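Local coordinates for endo-1,4-beta-xylanase (Bacteroides thetaiotaomicron VPI-5482, PDB 3KST), which is a calcium-binding family 43 glycoside hydrolase that probably cleaves glycosidic bonds in xylan, at residues 132-137 against 199-204; 203-208 against 229-234. All blocks are in the same frame, centred on the assembly; numbering follows the deposited sequence. Where two conformers were deposited one is given.

Contact 1. Residues 132-137 against 199-204; sequences SLFIDD and GVYYLI
Asp136 and Tyr201 mark where the two backbones come nearest, their CA atoms 9.8 Å apart, with residues 132-137 and 199-204 running in opposite directions and joined by side chains alone. The setting is the seam between neighbouring blades of the five-bladed beta-propeller of family 43: strand 129-135 is an outermost strand of one four-stranded sheet, strand 200-207 the second strand of the next. Tyr201 reaches across the seam with its CG anti to the carbonyl carbon (chi1 -62°) and meets both Phe134 and Asp136. Tyr201 OH donates a hydrogen bond to Asp136 OD2 at 2.7 Å, and OD2 accepts it with its syn lone pair, on the side of OD1. That carboxylate stands nearly upright to the phenol ring, the planes 78° apart. Asp136 OD1 faces other duties: it takes the backbone N of Asp137 at 2.8 Å, from above the carboxylate plane, and forms a salt bridge with Lys196. Both oxygens are thus engaged, which should hold the carboxylate against rotation. Asp137 OD2 also pairs with Lys196, whose positive charge probably helps to offset the two acidic groups at this turn. Deeper in the seam, the Phe134 and Tyr201 side chains cross at about a right angle, ring planes at 85° and centroids 6.0 Å apart, in an oblique pairing. Leu194 touches both side chains, continuing the apolar packing between the blades, and at the other end of the segment Ser132 OG hydrogen-bonds Glu83, a calcium ligand. The same edge of the Tyr201 ring serves both partners: its CE2 lies 3.7 Å from Phe134 CE2 and 3.5 Å from Asp136 OD2.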
ATOM      1  N   SER A 132       3.268   2.318  -5.697  1.00  9.86           N
ATOM      2  CA  SER A 132       3.014   0.880  -5.731  1.00 10.23           C
ATOM      3  C   SER A 132       3.569   0.385  -7.061  1.00 10.41           C
ATOM      4  O   SER A 132       3.181   0.921  -8.102  1.00 10.28           O
ATOM      5  CB  SER A 132       1.541   0.522  -5.616  1.00 10.18           C
ATOM      6  OG  SER A 132       1.424  -0.881  -5.437  1.00 10.48           O
ATOM      7  N   LEU A 133       4.497  -0.579  -6.984  1.00  9.66           N
ATOM      8  CA  LEU A 133       5.155  -1.177  -8.148  1.00  9.80           C
ATOM      9  C   LEU A 133       4.426  -2.428  -8.644  1.00  9.92           C
ATOM     10  O   LEU A 133       3.931  -3.257  -7.871  1.00  9.97           O
ATOM     11  CB  LEU A 133       6.606  -1.572  -7.815  1.00  8.62           C
ATOM     12  CG  LEU A 133       7.506  -2.195  -8.899  1.00  9.39           C
ATOM     13  CD1 LEU A 133       7.858  -1.188 -10.025  1.00 12.53           C
ATOM     14  CD2 LEU A 133       8.754  -2.710  -8.235  1.00 11.18           C
ATOM     15  N   PHE A 134       4.431  -2.574  -9.965  1.00 10.04           N
ATOM     16  CA  PHE A 134       3.921  -3.754 -10.648  1.00 11.26           C
ATOM     17  C   PHE A 134       4.856  -4.119 -11.804  1.00 11.61           C
ATOM     18  O   PHE A 134       5.130  -3.284 -12.656  1.00 12.49           O
ATOM     19  CB  PHE A 134       2.550  -3.496 -11.211  1.00 11.25           C
ATOM     20  CG  PHE A 134       2.040  -4.636 -12.063  1.00 11.32           C
ATOM     21  CD1 PHE A 134       1.778  -5.872 -11.491  1.00 12.63           C
ATOM     22  CD2 PHE A 134       1.872  -4.468 -13.447  1.00 10.72           C
ATOM     23  CE1 PHE A 134       1.324  -6.950 -12.280  1.00 13.29           C
ATOM     24  CE2 PHE A 134       1.423  -5.519 -14.250  1.00 12.05           C
ATOM     25  CZ  PHE A 134       1.146  -6.762 -13.668  1.00 11.69           C
ATOM     26  N   ILE A 135       5.329  -5.364 -11.834  1.00 11.94           N
ATOM     27  CA  ILE A 135       6.211  -5.852 -12.909  1.00 12.90           C
ATOM     28  C   ILE A 135       5.388  -6.878 -13.681  1.00 12.25           C
ATOM     29  O   ILE A 135       5.046  -7.920 -13.145  1.00 13.51           O
ATOM     30  CB  ILE A 135       7.537  -6.465 -12.383  1.00 13.03           C
ATOM     31  CG1 ILE A 135       8.344  -5.393 -11.643  1.00 13.72           C
ATOM     32  CG2 ILE A 135       8.408  -6.981 -13.562  1.00 15.41           C
ATOM     33  CD1 ILE A 135       9.599  -5.936 -10.900  1.00 13.86           C
ATOM     34  N   ASP A 136       5.125  -6.594 -14.950  1.00 12.97           N
ATOM     35  CA  ASP A 136       4.217  -7.417 -15.754  1.00 13.66           C
ATOM     36  C   ASP A 136       4.917  -8.706 -16.223  1.00 13.79           C
ATOM     37  O   ASP A 136       6.122  -8.859 -16.080  1.00 14.47           O
ATOM     38  CB  ASP A 136       3.700  -6.584 -16.956  1.00 13.60           C
ATOM     39  CG  ASP A 136       2.348  -7.032 -17.469  1.00 13.38           C
ATOM     40  OD1 ASP A 136       1.800  -8.051 -16.984  1.00 15.20           O
ATOM     41  OD2 ASP A 136       1.840  -6.383 -18.400  1.00 11.01           O
ATOM     42  N   ASP A 137       4.127  -9.619 -16.781  1.00 15.42           N
ATOM     43  CA  ASP A 137       4.612 -10.884 -17.360  1.00 15.95           C
ATOM     44  C   ASP A 137       5.689 -10.670 -18.451  1.00 16.33           C
ATOM     45  O   ASP A 137       6.562 -11.520 -18.631  1.00 17.47           O
ATOM     46  CB  ASP A 137       3.423 -11.689 -17.867  1.00 16.60           C
ATOM     47  CG  ASP A 137       2.462 -12.072 -16.747  1.00 16.49           C
ATOM     48  OD1 ASP A 137       2.920 -12.379 -15.620  1.00 23.13           O
ATOM     49  OD2 ASP A 137       1.253 -12.042 -16.978  1.00 20.54           O
ATOM     50  N   GLY A 199      -5.436 -12.248 -17.709  1.00 16.97           N
ATOM     51  CA  GLY A 199      -5.355 -11.173 -18.689  1.00 16.35           C
ATOM     52  C   GLY A 199      -5.980  -9.827 -18.364  1.00 15.96           C
ATOM     53  O   GLY A 199      -5.942  -8.939 -19.202  1.00 17.06           O
ATOM     54  N   VAL A 200      -6.494  -9.662 -17.147  1.00 15.09           N
ATOM     55  CA  VAL A 200      -7.147  -8.429 -16.719  1.00 14.63           C
ATOM     56  C   VAL A 200      -6.314  -7.823 -15.604  1.00 13.16           C
ATOM     57  O   VAL A 200      -5.826  -8.563 -14.727  1.00 13.42           O
ATOM     58  CB  VAL A 200      -8.597  -8.708 -16.266  1.00 14.41           C
ATOM     59  CG1 VAL A 200      -9.284  -7.408 -15.898  1.00 14.58           C
ATOM     60  CG2 VAL A 200      -9.369  -9.406 -17.411  1.00 15.93           C
ATOM     61  N   TYR A 201      -6.107  -6.508 -15.683  1.00 11.41           N
ATOM     62  CA  TYR A 201      -5.338  -5.742 -14.683  1.00 11.16           C
ATOM     63  C   TYR A 201      -6.341  -5.070 -13.761  1.00 10.94           C
ATOM     64  O   TYR A 201      -7.235  -4.359 -14.246  1.00 10.10           O
ATOM     65  CB  TYR A 201      -4.470  -4.684 -15.359  1.00 10.60           C
ATOM     66  CG  TYR A 201      -3.450  -5.300 -16.296  1.00 11.99           C
ATOM     67  CD1 TYR A 201      -3.770  -5.554 -17.635  1.00 12.02           C
ATOM     68  CD2 TYR A 201      -2.174  -5.642 -15.850  1.00 10.33           C
ATOM     69  CE1 TYR A 201      -2.834  -6.137 -18.514  1.00 10.72           C
ATOM     70  CE2 TYR A 201      -1.234  -6.220 -16.716  1.00 11.95           C
ATOM     71  CZ  TYR A 201      -1.580  -6.451 -18.058  1.00 11.32           C
ATOM     72  OH  TYR A 201      -0.688  -7.005 -18.952  1.00 12.77           O
ATOM     73  N   TYR A 202      -6.209  -5.336 -12.453  1.00 10.26           N
ATOM     74  CA  TYR A 202      -7.074  -4.827 -11.396  1.00 10.14           C
ATOM     75  C   TYR A 202      -6.330  -3.792 -10.591  1.00  9.83           C
ATOM     76  O   TYR A 202      -5.262  -4.113 -10.021  1.00 10.10           O
ATOM     77  CB  TYR A 202      -7.476  -5.963 -10.438  1.00  9.97           C
ATOM     78  CG  TYR A 202      -8.311  -7.021 -11.090  1.00 10.72           C
ATOM     79  CD1 TYR A 202      -7.720  -8.029 -11.853  1.00 10.06           C
ATOM     80  CD2 TYR A 202      -9.715  -7.024 -10.948  1.00 11.27           C
ATOM     81  CE1 TYR A 202      -8.496  -8.996 -12.454  1.00 10.29           C
ATOM     82  CE2 TYR A 202     -10.493  -7.965 -11.555  1.00 12.35           C
ATOM     83  CZ  TYR A 202      -9.877  -8.967 -12.304  1.00 11.70           C
ATOM     84  OH  TYR A 202     -10.617  -9.919 -12.925  1.00 13.42           O
ATOM     85  N   LEU A 203      -6.860  -2.564 -10.591  1.00  9.35           N
ATOM     86  CA  LEU A 203      -6.295  -1.449  -9.838  0.50  9.80           C
ATOM     87  C   LEU A 203      -7.207  -1.241  -8.637  1.00  9.87           C
ATOM     88  O   LEU A 203      -8.360  -0.800  -8.792  1.00  9.81           O
ATOM     89  CB  LEU A 203      -6.184  -0.196 -10.709  0.50  9.37           C
ATOM     90  CG  LEU A 203      -5.460   1.049 -10.181  0.50 10.77           C
ATOM     91  CD1 LEU A 203      -5.227   2.038 -11.349  0.50  9.99           C
ATOM     92  CD2 LEU A 203      -6.149   1.752  -9.034  0.50 11.59           C
ATOM     93  N   ILE A 204      -6.689  -1.577  -7.447  1.00 10.62           N
ATOM     94  CA  ILE A 204      -7.411  -1.505  -6.182  1.00 10.41           C
ATOM     95  C   ILE A 204      -6.922  -0.229  -5.436  1.00 10.44           C
ATOM     96  O   ILE A 204      -5.698  -0.019  -5.219  1.00  9.55           O
ATOM     97  CB  ILE A 204      -7.191  -2.829  -5.381  1.00 10.68           C
ATOM     98  CG1 ILE A 204      -7.422  -4.068  -6.280  1.00 10.72           C
ATOM     99  CG2 ILE A 204      -8.104  -2.836  -4.185  1.00 10.27           C
ATOM    100  CD1 ILE A 204      -6.635  -5.296  -5.877  1.00 14.97           C
TER

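Contact 2. Residues 203-208 against 229-234; sequences LIYSAN and WVKYSK
Within one propeller blade, Leu203 and Tyr205 of strand 200-207 meet Trp229 and Lys231 at the outer margin of the same antiparallel sheet. Strand 216-222 runs between them and takes the backbone hydrogen bonds of Leu203 and Tyr205, leaving side chains to span the intervening strand on one face of the blade. Leu203 lies over the indole: its CB sits 3.5 Å from Trp229 CZ3, at the rim of the six-membered ring. In one of the two modelled leucine conformers, CD1 makes a CH-pi contact 3.8 Å from the centroid of that ring and only 10° off its normal. Leu194 and Cys174 touch both residues, Cys174 from the neighbouring blade. A serine in place of Trp229 would probably open a gap beside Leu203 and Cys174 and leave the leucine without its aromatic partner. Further along, Tyr205 has CG between its backbone N and carbonyl carbon (chi1 65°), which sends the phenol across the lysine at about a right angle. The extended Lys231 chain runs across the end of the phenol, Tyr205 OH lying 3.5 Å from Lys231 CD and equally near CG and CE. The polar ends find their mates elsewhere: Tyr205 OH hydrogen-bonds Glu182 OE2, while Lys231 NZ forms a salt bridge with Glu182 OE1 and a hydrogen bond to Lys176 O. The lysine and tyrosine therefore share one carboxylate rather than bonding to each other, so Glu182 probably fixes both side chains, while the lysine methylenes make van der Waals contact with the phenol oxygen.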
ATOM      1  N   LEU A 203      -6.860  -2.564 -10.591  1.00  9.35           N
ATOM      2  CA  LEU A 203      -6.295  -1.449  -9.838  0.50  9.80           C
ATOM      3  C   LEU A 203      -7.207  -1.241  -8.637  1.00  9.87           C
ATOM      4  O   LEU A 203      -8.360  -0.800  -8.792  1.00  9.81           O
ATOM      5  CB  LEU A 203      -6.184  -0.196 -10.709  0.50  9.37           C
ATOM      6  CG  LEU A 203      -5.460   1.049 -10.181  0.50 10.77           C
ATOM      7  CD1 LEU A 203      -5.227   2.038 -11.349  0.50  9.99           C
ATOM      8  CD2 LEU A 203      -6.149   1.752  -9.034  0.50 11.59           C
ATOM      9  N   ILE A 204      -6.689  -1.577  -7.447  1.00 10.62           N
ATOM     10  CA  ILE A 204      -7.411  -1.505  -6.182  1.00 10.41           C
ATOM     11  C   ILE A 204      -6.922  -0.229  -5.436  1.00 10.44           C
ATOM     12  O   ILE A 204      -5.698  -0.019  -5.219  1.00  9.55           O
ATOM     13  CB  ILE A 204      -7.191  -2.829  -5.381  1.00 10.68           C
ATOM     14  CG1 ILE A 204      -7.422  -4.068  -6.280  1.00 10.72           C
ATOM     15  CG2 ILE A 204      -8.104  -2.836  -4.185  1.00 10.27           C
ATOM     16  CD1 ILE A 204      -6.635  -5.296  -5.877  1.00 14.97           C
ATOM     17  N   TYR A 205      -7.866   0.639  -5.076  1.00  8.69           N
ATOM     18  CA  TYR A 205      -7.540   1.953  -4.534  1.00  8.84           C
ATOM     19  C   TYR A 205      -8.457   2.388  -3.417  1.00  8.74           C
ATOM     20  O   TYR A 205      -9.536   1.787  -3.225  1.00  8.99           O
ATOM     21  CB  TYR A 205      -7.611   2.991  -5.699  1.00  9.32           C
ATOM     22  CG  TYR A 205      -9.010   3.156  -6.269  1.00  9.94           C
ATOM     23  CD1 TYR A 205      -9.459   2.354  -7.332  1.00  8.81           C
ATOM     24  CD2 TYR A 205      -9.897   4.110  -5.735  1.00  9.99           C
ATOM     25  CE1 TYR A 205     -10.783   2.499  -7.841  1.00 10.03           C
ATOM     26  CE2 TYR A 205     -11.224   4.250  -6.235  1.00  8.11           C
ATOM     27  CZ  TYR A 205     -11.637   3.449  -7.300  1.00 10.47           C
ATOM     28  OH  TYR A 205     -12.921   3.542  -7.793  1.00  9.18           O
ATOM     29  N   SER A 206      -8.039   3.445  -2.725  1.00  9.10           N
ATOM     30  CA  SER A 206      -8.847   4.073  -1.674  1.00  9.04           C
ATOM     31  C   SER A 206      -9.330   5.471  -2.101  1.00  9.68           C
ATOM     32  O   SER A 206      -8.649   6.167  -2.852  1.00 10.04           O
ATOM     33  CB  SER A 206      -8.052   4.172  -0.371  1.00  8.53           C
ATOM     34  OG  SER A 206      -7.584   2.911   0.081  1.00  9.91           O
ATOM     35  N   ALA A 207     -10.524   5.866  -1.650  1.00  9.36           N
ATOM     36  CA  ALA A 207     -11.068   7.208  -1.903  1.00  9.41           C
ATOM     37  C   ALA A 207     -11.529   7.883  -0.615  1.00 10.17           C
ATOM     38  O   ALA A 207     -11.847   7.190   0.375  1.00 10.10           O
ATOM     39  CB  ALA A 207     -12.194   7.174  -2.981  1.00  9.43           C
ATOM     40  N   ASN A 208     -11.527   9.223  -0.671  1.00 10.70           N
ATOM     41  CA  ASN A 208     -11.838  10.183   0.409  1.00  9.73           C
ATOM     42  C   ASN A 208     -10.633  10.513   1.232  1.00 10.22           C
ATOM     43  O   ASN A 208      -9.637   9.760   1.223  1.00 10.43           O
ATOM     44  CB  ASN A 208     -12.996   9.742   1.315  1.00 10.60           C
ATOM     45  CG  ASN A 208     -14.241   9.577   0.553  1.00  9.37           C
ATOM     46  OD1 ASN A 208     -14.787  10.562   0.047  1.00 10.09           O
ATOM     47  ND2 ASN A 208     -14.703   8.333   0.415  1.00 11.81           N
ATOM     48  N   TRP A 229      -9.475   2.632 -17.800  1.00 15.15           N
ATOM     49  CA  TRP A 229     -10.044   1.951 -16.631  1.00 14.69           C
ATOM     50  C   TRP A 229     -11.550   2.080 -16.438  1.00 14.52           C
ATOM     51  O   TRP A 229     -12.092   3.191 -16.579  1.00 15.94           O
ATOM     52  CB  TRP A 229      -9.383   2.485 -15.360  1.00 13.98           C
ATOM     53  CG  TRP A 229      -7.920   2.400 -15.396  1.00 14.48           C
ATOM     54  CD1 TRP A 229      -7.050   3.338 -15.866  1.00 13.21           C
ATOM     55  CD2 TRP A 229      -7.133   1.292 -14.975  1.00 12.24           C
ATOM     56  NE1 TRP A 229      -5.756   2.893 -15.734  1.00 14.76           N
ATOM     57  CE2 TRP A 229      -5.779   1.628 -15.211  1.00 12.66           C
ATOM     58  CE3 TRP A 229      -7.439   0.030 -14.427  1.00 13.16           C
ATOM     59  CZ2 TRP A 229      -4.729   0.755 -14.906  1.00 11.33           C
ATOM     60  CZ3 TRP A 229      -6.402  -0.843 -14.137  1.00 12.41           C
ATOM     61  CH2 TRP A 229      -5.054  -0.483 -14.387  1.00 10.21           C
ATOM     62  N   VAL A 230     -12.200   0.944 -16.139  1.00 13.72           N
ATOM     63  CA  VAL A 230     -13.635   0.920 -15.821  0.50 13.75           C
ATOM     64  C   VAL A 230     -13.764   0.481 -14.360  1.00 13.49           C
ATOM     65  O   VAL A 230     -13.251  -0.553 -13.962  1.00 12.88           O
ATOM     66  CB  VAL A 230     -14.503   0.047 -16.771  0.50 13.90           C
ATOM     67  CG1 VAL A 230     -14.327   0.517 -18.221  0.50 14.30           C
ATOM     68  CG2 VAL A 230     -14.208  -1.440 -16.621  0.50 13.41           C
ATOM     69  N   LYS A 231     -14.421   1.320 -13.563  1.00 13.50           N
ATOM     70  CA  LYS A 231     -14.632   1.075 -12.148  1.00 13.26           C
ATOM     71  C   LYS A 231     -15.714   0.046 -11.976  1.00 13.60           C
ATOM     72  O   LYS A 231     -16.699   0.045 -12.742  1.00 13.73           O
ATOM     73  CB  LYS A 231     -15.046   2.363 -11.402  1.00 13.23           C
ATOM     74  CG  LYS A 231     -13.897   3.345 -11.164  1.00 13.50           C
ATOM     75  CD  LYS A 231     -14.395   4.703 -10.740  1.00 10.90           C
ATOM     76  CE  LYS A 231     -13.266   5.725 -10.518  1.00 10.66           C
ATOM     77  NZ  LYS A 231     -13.751   7.088 -10.207  1.00  7.65           N
ATOM     78  N   TYR A 232     -15.501  -0.859 -11.021  1.00 13.82           N
ATOM     79  CA  TYR A 232     -16.510  -1.853 -10.623  1.00 13.79           C
ATOM     80  C   TYR A 232     -17.793  -1.103 -10.217  1.00 14.56           C
ATOM     81  O   TYR A 232     -17.727  -0.142  -9.440  1.00 13.17           O
ATOM     82  CB  TYR A 232     -15.944  -2.676  -9.471  1.00 14.78           C
ATOM     83  CG  TYR A 232     -16.875  -3.701  -8.864  1.00 15.80           C
ATOM     84  CD1 TYR A 232     -17.592  -4.601  -9.663  1.00 17.87           C
ATOM     85  CD2 TYR A 232     -16.986  -3.817  -7.475  1.00 17.68           C
ATOM     86  CE1 TYR A 232     -18.440  -5.563  -9.076  1.00 19.17           C
ATOM     87  CE2 TYR A 232     -17.787  -4.770  -6.889  1.00 18.77           C
ATOM     88  CZ  TYR A 232     -18.507  -5.645  -7.674  1.00 21.06           C
ATOM     89  OH  TYR A 232     -19.315  -6.547  -7.006  1.00 22.27           O
ATOM     90  N   SER A 233     -18.933  -1.548 -10.753  1.00 14.68           N
ATOM     91  CA  SER A 233     -20.209  -0.878 -10.537  0.50 15.62           C
ATOM     92  C   SER A 233     -20.708  -0.944  -9.082  1.00 15.45           C
ATOM     93  O   SER A 233     -21.446  -0.057  -8.663  1.00 16.96           O
ATOM     94  CB  SER A 233     -21.279  -1.420 -11.508  0.50 15.31           C
ATOM     95  OG  SER A 233     -22.365  -0.516 -11.605  0.50 16.74           O
ATOM     96  N   LYS A 234     -20.300  -1.981  -8.330  1.00 15.58           N
ATOM     97  CA  LYS A 234     -20.703  -2.162  -6.915  1.00 15.44           C
ATOM     98  C   LYS A 234     -19.611  -1.698  -5.928  1.00 14.78           C
ATOM     99  O   LYS A 234     -19.592  -2.159  -4.748  1.00 13.32           O
ATOM    100  CB  LYS A 234     -21.067  -3.628  -6.571  1.00 15.94           C
ATOM    101  CG  LYS A 234     -21.949  -4.445  -7.554  1.00 18.41           C
ATOM    102  CD  LYS A 234     -23.449  -4.281  -7.337  1.00 21.90           C
ATOM    103  CE  LYS A 234     -23.923  -4.873  -5.994  1.00 22.91           C
ATOM    104  NZ  LYS A 234     -25.389  -5.169  -6.003  1.00 25.56           N
TER

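Both contacts draw on strand 200-207 and share Leu203 and Ile204, but they serve different joints of the propeller. Contact 1 ties this strand to the preceding blade through a buried tyrosine and a charged turn; contact 2 stays inside the blade and reaches its outer edge. Each is partly buried, with centres about 13 Å and 15 Å from the centre of the chain. A direct hydrogen bond secures contact 1, whereas contact 2 joins its segments by CH-pi and van der Waals contact, its polar ends held by an outside glutamate. They touch where Tyr201 O packs 3.6 Å from Trp229 CZ3, and Leu194 lines both.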